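Local coordinates for ThiJ/PfpI domain protein (Brachyspira murdochii, PDB 4HCJ) that is a member of the DJ-1/PfpI family that binds magnesium in the crystal, probably a hydrolase, though its substrate is not established, at residues I123-L128 against S133-G138; E145-V148 against I153-A156. All blocks are in the same frame, centred on the assembly; numbering follows the deposited sequence.

Interaction 1 (I123-L128 against S133-G138); sequences INVTCL and SHVRHG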
ATOM      1  N   ILE A 123     -16.538   1.245   2.867  1.00  6.23           N
ATOM      2  CA  ILE A 123     -15.877   0.750   1.665  1.00  6.37           C
ATOM      3  C   ILE A 123     -15.655  -0.754   1.773  1.00  6.10           C
ATOM      4  O   ILE A 123     -15.283  -1.268   2.835  1.00  6.43           O
ATOM      5  CB  ILE A 123     -14.508   1.458   1.453  1.00  6.91           C
ATOM      6  CG1 ILE A 123     -14.649   2.984   1.427  1.00  7.65           C
ATOM      7  CG2 ILE A 123     -13.794   0.941   0.199  1.00  7.37           C
ATOM      8  CD1 ILE A 123     -15.554   3.512   0.315  1.00  8.74           C
ATOM      9  N   ASN A 124     -15.874  -1.463   0.665  1.00  6.23           N
ATOM     10  CA  ASN A 124     -15.589  -2.892   0.593  1.00  6.38           C
ATOM     11  C   ASN A 124     -14.097  -3.130   0.445  1.00  5.97           C
ATOM     12  O   ASN A 124     -13.458  -2.566  -0.458  1.00  6.18           O
ATOM     13  CB  ASN A 124     -16.296  -3.534  -0.597  1.00  7.20           C
ATOM     14  CG  ASN A 124     -17.804  -3.482  -0.482  1.00  9.90           C
ATOM     15  OD1 ASN A 124     -18.372  -3.237   0.575  1.00  9.20           O
ATOM     16  ND2 ASN A 124     -18.465  -3.739  -1.584  1.00 13.85           N
ATOM     17  N   VAL A 125     -13.556  -3.981   1.316  1.00  5.79           N
ATOM     18  CA  VAL A 125     -12.125  -4.243   1.369  1.00  5.62           C
ATOM     19  C   VAL A 125     -11.875  -5.688   1.741  1.00  5.58           C
ATOM     20  O   VAL A 125     -12.793  -6.418   2.137  1.00  6.59           O
ATOM     21  CB  VAL A 125     -11.405  -3.340   2.409  1.00  6.61           C
ATOM     22  CG1 VAL A 125     -11.673  -1.866   2.159  1.00  7.30           C
ATOM     23  CG2 VAL A 125     -11.773  -3.738   3.828  1.00  7.13           C
ATOM     24  N   THR A 126     -10.608  -6.084   1.650  1.00  5.80           N
ATOM     25  CA  THR A 126     -10.159  -7.256   2.352  1.00  6.10           C
ATOM     26  C   THR A 126      -8.899  -6.885   3.137  1.00  6.27           C
ATOM     27  O   THR A 126      -8.417  -5.752   3.042  1.00  7.08           O
ATOM     28  CB  THR A 126      -9.971  -8.452   1.401  1.00  6.14           C
ATOM     29  OG1 THR A 126      -9.697  -9.610   2.190  1.00  6.85           O
ATOM     30  CG2 THR A 126      -8.851  -8.190   0.394  1.00  6.59           C
ATOM     31  N   CYS A 127      -8.397  -7.812   3.943  1.00  7.02           N
ATOM     32  CA  CYS A 127      -7.298  -7.500   4.850  1.00  8.67           C
ATOM     33  C   CYS A 127      -6.765  -8.786   5.418  1.00  9.34           C
ATOM     34  O   CYS A 127      -7.308  -9.861   5.175  1.00  9.98           O
ATOM     35  CB  CYS A 127      -7.765  -6.576   5.992  1.00  8.91           C
ATOM     36  SG  CYS A 127      -9.011  -7.310   7.078  1.00  9.70           S
ATOM     37  N   LEU A 128      -5.665  -8.678   6.145  1.00  9.89           N
ATOM     38  CA  LEU A 128      -5.095  -9.812   6.820  1.00 11.34           C
ATOM     39  C   LEU A 128      -6.115 -10.286   7.854  1.00 11.41           C
ATOM     40  O   LEU A 128      -6.677  -9.492   8.614  1.00 10.94           O
ATOM     41  CB  LEU A 128      -3.775  -9.398   7.473  1.00 12.33           C
ATOM     42  CG  LEU A 128      -2.848 -10.505   7.938  1.00 13.40           C
ATOM     43  CD1 LEU A 128      -2.279 -11.288   6.740  1.00 14.22           C
ATOM     44  CD2 LEU A 128      -1.748  -9.888   8.775  1.00 14.08           C
ATOM     45  N   SER A 133     -10.200  -6.888  13.319  1.00  8.79           N
ATOM     46  CA  SER A 133     -10.680  -5.978  14.354  1.00  9.13           C
ATOM     47  C   SER A 133     -10.456  -4.516  13.957  1.00  7.57           C
ATOM     48  O   SER A 133     -11.375  -3.688  14.013  1.00  7.60           O
ATOM     49  CB  SER A 133      -9.972  -6.286  15.671  1.00 11.42           C
ATOM     50  OG  SER A 133      -8.581  -6.111  15.542  1.00 14.00           O
ATOM     51  N   HIS A 134      -9.229  -4.204  13.553  1.00  7.52           N
ATOM     52  CA  HIS A 134      -8.878  -2.822  13.241  1.00  8.06           C
ATOM     53  C   HIS A 134      -9.618  -2.318  12.025  1.00  7.38           C
ATOM     54  O   HIS A 134     -10.036  -1.156  11.949  1.00  8.21           O
ATOM     55  CB  HIS A 134      -7.384  -2.690  12.979  1.00  9.58           C
ATOM     56  CG  HIS A 134      -6.543  -3.297  14.046  1.00 12.02           C
ATOM     57  ND1 HIS A 134      -6.294  -2.659  15.237  1.00 16.23           N
ATOM     58  CD2 HIS A 134      -5.882  -4.476  14.095  1.00 13.90           C
ATOM     59  CE1 HIS A 134      -5.533  -3.434  15.989  1.00 16.81           C
ATOM     60  NE2 HIS A 134      -5.280  -4.544  15.323  1.00 16.08           N
ATOM     61  N   VAL A 135      -9.760  -3.199  11.039  1.00  7.27           N
ATOM     62  CA  VAL A 135     -10.381  -2.812   9.789  1.00  7.56           C
ATOM     63  C   VAL A 135     -11.890  -2.603   9.977  1.00  7.67           C
ATOM     64  O   VAL A 135     -12.452  -1.614   9.485  1.00  8.28           O
ATOM     65  CB  VAL A 135      -9.998  -3.816   8.692  1.00  8.55           C
ATOM     66  CG1 VAL A 135     -10.719  -3.510   7.386  1.00  9.90           C
ATOM     67  CG2 VAL A 135      -8.467  -3.749   8.472  1.00  9.04           C
ATOM     68  N   ARG A 136     -12.542  -3.491  10.730  1.00  7.38           N
ATOM     69  CA  ARG A 136     -13.946  -3.286  11.040  1.00  7.24           C
ATOM     70  C   ARG A 136     -14.149  -2.042  11.902  1.00  6.78           C
ATOM     71  O   ARG A 136     -15.165  -1.342  11.751  1.00  7.32           O
ATOM     72  CB  ARG A 136     -14.549  -4.493  11.753  1.00  8.46           C
ATOM     73  CG  ARG A 136     -14.699  -5.708  10.867  1.00 10.14           C
ATOM     74  CD  ARG A 136     -15.642  -6.750  11.499  1.00 14.23           C
ATOM     75  NE  ARG A 136     -15.638  -8.025  10.771  1.00 19.25           N
ATOM     76  CZ  ARG A 136     -16.333  -8.277   9.671  1.00 23.78           C
ATOM     77  NH1 ARG A 136     -17.114  -7.342   9.132  1.00 30.77           N
ATOM     78  NH2 ARG A 136     -16.247  -9.479   9.110  1.00 25.04           N
ATOM     79  N   HIS A 137     -13.201  -1.744  12.793  1.00  6.67           N
ATOM     80  CA  HIS A 137     -13.310  -0.556  13.620  1.00  6.77           C
ATOM     81  C   HIS A 137     -13.354   0.717  12.767  1.00  6.86           C
ATOM     82  O   HIS A 137     -14.014   1.698  13.137  1.00  7.49           O
ATOM     83  CB  HIS A 137     -12.150  -0.500  14.614  1.00  7.20           C
ATOM     84  CG  HIS A 137     -12.176   0.701  15.502  1.00  7.41           C
ATOM     85  ND1 HIS A 137     -13.031   0.828  16.574  1.00  8.05           N
ATOM     86  CD2 HIS A 137     -11.461   1.848  15.446  1.00  8.67           C
ATOM     87  CE1 HIS A 137     -12.815   2.001  17.155  1.00  8.38           C
ATOM     88  NE2 HIS A 137     -11.872   2.639  16.486  1.00  9.53           N
ATOM     89  N   GLY A 138     -12.666   0.685  11.627  1.00  6.69           N
ATOM     90  CA  GLY A 138     -12.707   1.761  10.655  1.00  6.93           C
ATOM     91  C   GLY A 138     -13.916   1.763   9.728  1.00  6.40           C
ATOM     92  O   GLY A 138     -13.909   2.472   8.718  1.00  6.72           O
TER

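Interaction 2 (E145-V148 against I153-A156); sequences ENVV and IVTA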
ATOM      1  N   GLU A 145     -12.648 -12.298  -0.042  1.00  7.31           N
ATOM      2  CA  GLU A 145     -11.881 -12.304  -1.279  1.00  7.38           C
ATOM      3  C   GLU A 145     -10.418 -12.047  -0.958  1.00  6.81           C
ATOM      4  O   GLU A 145     -10.084 -11.424   0.057  1.00  7.81           O
ATOM      5  CB  GLU A 145     -12.364 -11.193  -2.227  1.00  9.47           C
ATOM      6  CG  GLU A 145     -13.839 -11.218  -2.589  1.00 11.74           C
ATOM      7  CD  GLU A 145     -14.277 -12.425  -3.402  1.00 14.53           C
ATOM      8  OE1 GLU A 145     -13.452 -13.211  -3.911  1.00 14.60           O
ATOM      9  OE2 GLU A 145     -15.501 -12.576  -3.564  1.00 18.21           O
ATOM     10  N   ASN A 146      -9.548 -12.474  -1.868  1.00  6.52           N
ATOM     11  CA  ASN A 146      -8.121 -12.212  -1.752  1.00  6.56           C
ATOM     12  C   ASN A 146      -7.737 -10.781  -2.115  1.00  6.22           C
ATOM     13  O   ASN A 146      -6.775 -10.246  -1.558  1.00  6.23           O
ATOM     14  CB  ASN A 146      -7.347 -13.193  -2.635  1.00  7.36           C
ATOM     15  CG  ASN A 146      -7.421 -14.612  -2.094  1.00  7.76           C
ATOM     16  OD1 ASN A 146      -7.064 -14.861  -0.948  1.00  8.43           O
ATOM     17  ND2 ASN A 146      -7.966 -15.526  -2.874  1.00  9.65           N
ATOM     18  N   VAL A 147      -8.456 -10.196  -3.074  1.00  5.85           N
ATOM     19  CA  VAL A 147      -8.212  -8.839  -3.558  1.00  6.20           C
ATOM     20  C   VAL A 147      -9.564  -8.189  -3.803  1.00  5.99           C
ATOM     21  O   VAL A 147     -10.501  -8.851  -4.288  1.00  6.59           O
ATOM     22  CB  VAL A 147      -7.425  -8.839  -4.904  1.00  7.44           C
ATOM     23  CG1 VAL A 147      -7.160  -7.420  -5.380  1.00  8.50           C
ATOM     24  CG2 VAL A 147      -6.120  -9.603  -4.773  1.00  7.86           C
ATOM     25  N   VAL A 148      -9.688  -6.910  -3.459  1.00  6.01           N
ATOM     26  CA  VAL A 148     -10.925  -6.164  -3.682  1.00  6.28           C
ATOM     27  C   VAL A 148     -10.597  -4.817  -4.292  1.00  6.18           C
ATOM     28  O   VAL A 148      -9.826  -4.035  -3.729  1.00  6.82           O
ATOM     29  CB  VAL A 148     -11.740  -5.934  -2.382  1.00  6.72           C
ATOM     30  CG1 VAL A 148     -13.002  -5.121  -2.654  1.00  7.33           C
ATOM     31  CG2 VAL A 148     -12.070  -7.256  -1.694  1.00  7.41           C
ATOM     32  N   ILE A 153      -9.682   2.546  -4.641  1.00  6.42           N
ATOM     33  CA  ILE A 153      -9.124   1.849  -3.491  1.00  6.30           C
ATOM     34  C   ILE A 153      -8.956   0.375  -3.844  1.00  6.51           C
ATOM     35  O   ILE A 153      -9.891  -0.262  -4.333  1.00  7.49           O
ATOM     36  CB  ILE A 153     -10.039   2.043  -2.251  1.00  7.02           C
ATOM     37  CG1 ILE A 153     -10.038   3.514  -1.828  1.00  8.47           C
ATOM     38  CG2 ILE A 153      -9.627   1.117  -1.110  1.00  7.85           C
ATOM     39  CD1 ILE A 153     -11.064   3.868  -0.783  1.00  9.45           C
ATOM     40  N   VAL A 154      -7.771  -0.172  -3.590  1.00  5.60           N
ATOM     41  CA  VAL A 154      -7.509  -1.580  -3.850  1.00  5.95           C
ATOM     42  C   VAL A 154      -6.887  -2.189  -2.595  1.00  5.70           C
ATOM     43  O   VAL A 154      -5.941  -1.632  -2.045  1.00  6.46           O
ATOM     44  CB  VAL A 154      -6.538  -1.795  -5.044  1.00  6.89           C
ATOM     45  CG1 VAL A 154      -6.358  -3.278  -5.317  1.00  7.24           C
ATOM     46  CG2 VAL A 154      -7.058  -1.073  -6.290  1.00  7.85           C
ATOM     47  N   THR A 155      -7.434  -3.310  -2.129  1.00  5.55           N
ATOM     48  CA  THR A 155      -6.895  -3.967  -0.951  1.00  5.83           C
ATOM     49  C   THR A 155      -6.678  -5.450  -1.232  1.00  5.30           C
ATOM     50  O   THR A 155      -7.316  -6.041  -2.123  1.00  6.16           O
ATOM     51  CB  THR A 155      -7.787  -3.769   0.294  1.00  5.86           C
ATOM     52  OG1 THR A 155      -9.103  -4.261   0.021  1.00  6.14           O
ATOM     53  CG2 THR A 155      -7.853  -2.301   0.725  1.00  6.56           C
ATOM     54  N   ALA A 156      -5.776  -6.060  -0.465  1.00  5.53           N
ATOM     55  CA  ALA A 156      -5.509  -7.484  -0.571  1.00  5.76           C
ATOM     56  C   ALA A 156      -5.171  -8.045   0.797  1.00  5.47           C
ATOM     57  O   ALA A 156      -4.779  -7.319   1.715  1.00  6.11           O
ATOM     58  CB  ALA A 156      -4.400  -7.773  -1.581  1.00  6.59           C
TER
HETATM   59  O   HOH W   1     -10.722  -2.468  -1.418  1.00  6.70           O

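Interaction 1 (I123-L128 against S133-G138)
In the small beta-alpha-beta unit built from strand 124-125, helix 132-137 and strand 141-142, the helix meets the first strand and the chain after it through Val135, which touches Val125 and Cys127. The two branches of Val135 divide the work. CG1, anti to the backbone N (chi1 175°), reaches CG2 of Val125 at 3.7 Å, the two valines crossing at a slant. CG2 lies 3.8 Å from CB of Cys127 and 3.9 Å from its SG. The Cys127 thiol gets there because chi1 of 63° sets SG between its backbone N and carbonyl carbon, turned to the helix. All three residues are buried, and the compact, branched valine suits a helix face that must fill two directions at once. Cut back to the single methyl of an alanine, this position would lose both branches of Val135, which would probably leave a gap facing Val125 CG2 and Cys127 SG. Around this trio, helix 110-116 closes one flank, with Val112 on Val135 and Val111 on Cys127, while Ile142 of strand 141-142 also touches Cys127 and Thr155 of strand 153-156 lies against Val125.

Interaction 2 (E145-V148 against I153-A156)
The backbone carbonyl oxygen of Val148 is gripped twice: by the amide N of Thr155 at 3.0 Å and by a water at 2.9 Å. The water in turn accepts a hydrogen bond from Thr155 OG1, so it bridges the two strands beside their direct bond. This is the antiparallel beta hairpin of strands 147-150 and 153-156, at one end of the large mixed sheet of the alpha-beta-alpha sandwich. Val148 and Thr155 form a hydrogen-bonded pair, whose second bond runs from Val148 N to Thr155 O over 2.9 Å; both bonds are nearly straight, with N-H...O angles of 165° and 166°. Val147 and Ala156 make the neighbouring non-hydrogen-bonded pair, and Val147 CA also brings its hydrogen to Thr155 O. The beta-branched valines and threonine suit these extended backbones, while the small Ala156 leaves room for its larger partner: CG2 of Val147 stands 4.1 Å from Ala156 CB, and its CG1, anti to the backbone N (chi1 -179°), lies 4.2 Å from CG1 of Val154. Helix 162-174 packs over this face, with Ala168 on Val147, Val169 on Val154 and Phe165 on Ala156. On the face that bears Val148 and Thr155, the Thr155 side chain touches Val111 and Met114 of helix 110-116, and its hydroxyl also takes a hydrogen bond from Thr126 N. At the entrance to strand 147-150, Ala156 CA makes a CA-H...O contact of 3.2 Å with Asn146 O.

Interactions 1 and 2 follow one another along the chain, their centres about 11 Å apart, and they meet through Thr126. Its backbone N reaches Thr155 OG1 at 2.9 Å and its own OG1 is hydrogen-bonded to Glu145 O at 2.8 Å, so segment 123-128 is tied to both segments of interaction 2. Packing adds to this where Asn124 O comes within 3.4 Å of Val148 CG1. Segment 123-128 therefore lies between the helix of interaction 1 and the face of the hairpin that bears Val148 and Thr155. Magnesium lies on the helix side: a bound ion is about 11 Å from the Val135 side chain, and His137 of the same helix is a known magnesium-binding residue, though no ion is bound to it in this chain, whereas the hairpin lies away from that site.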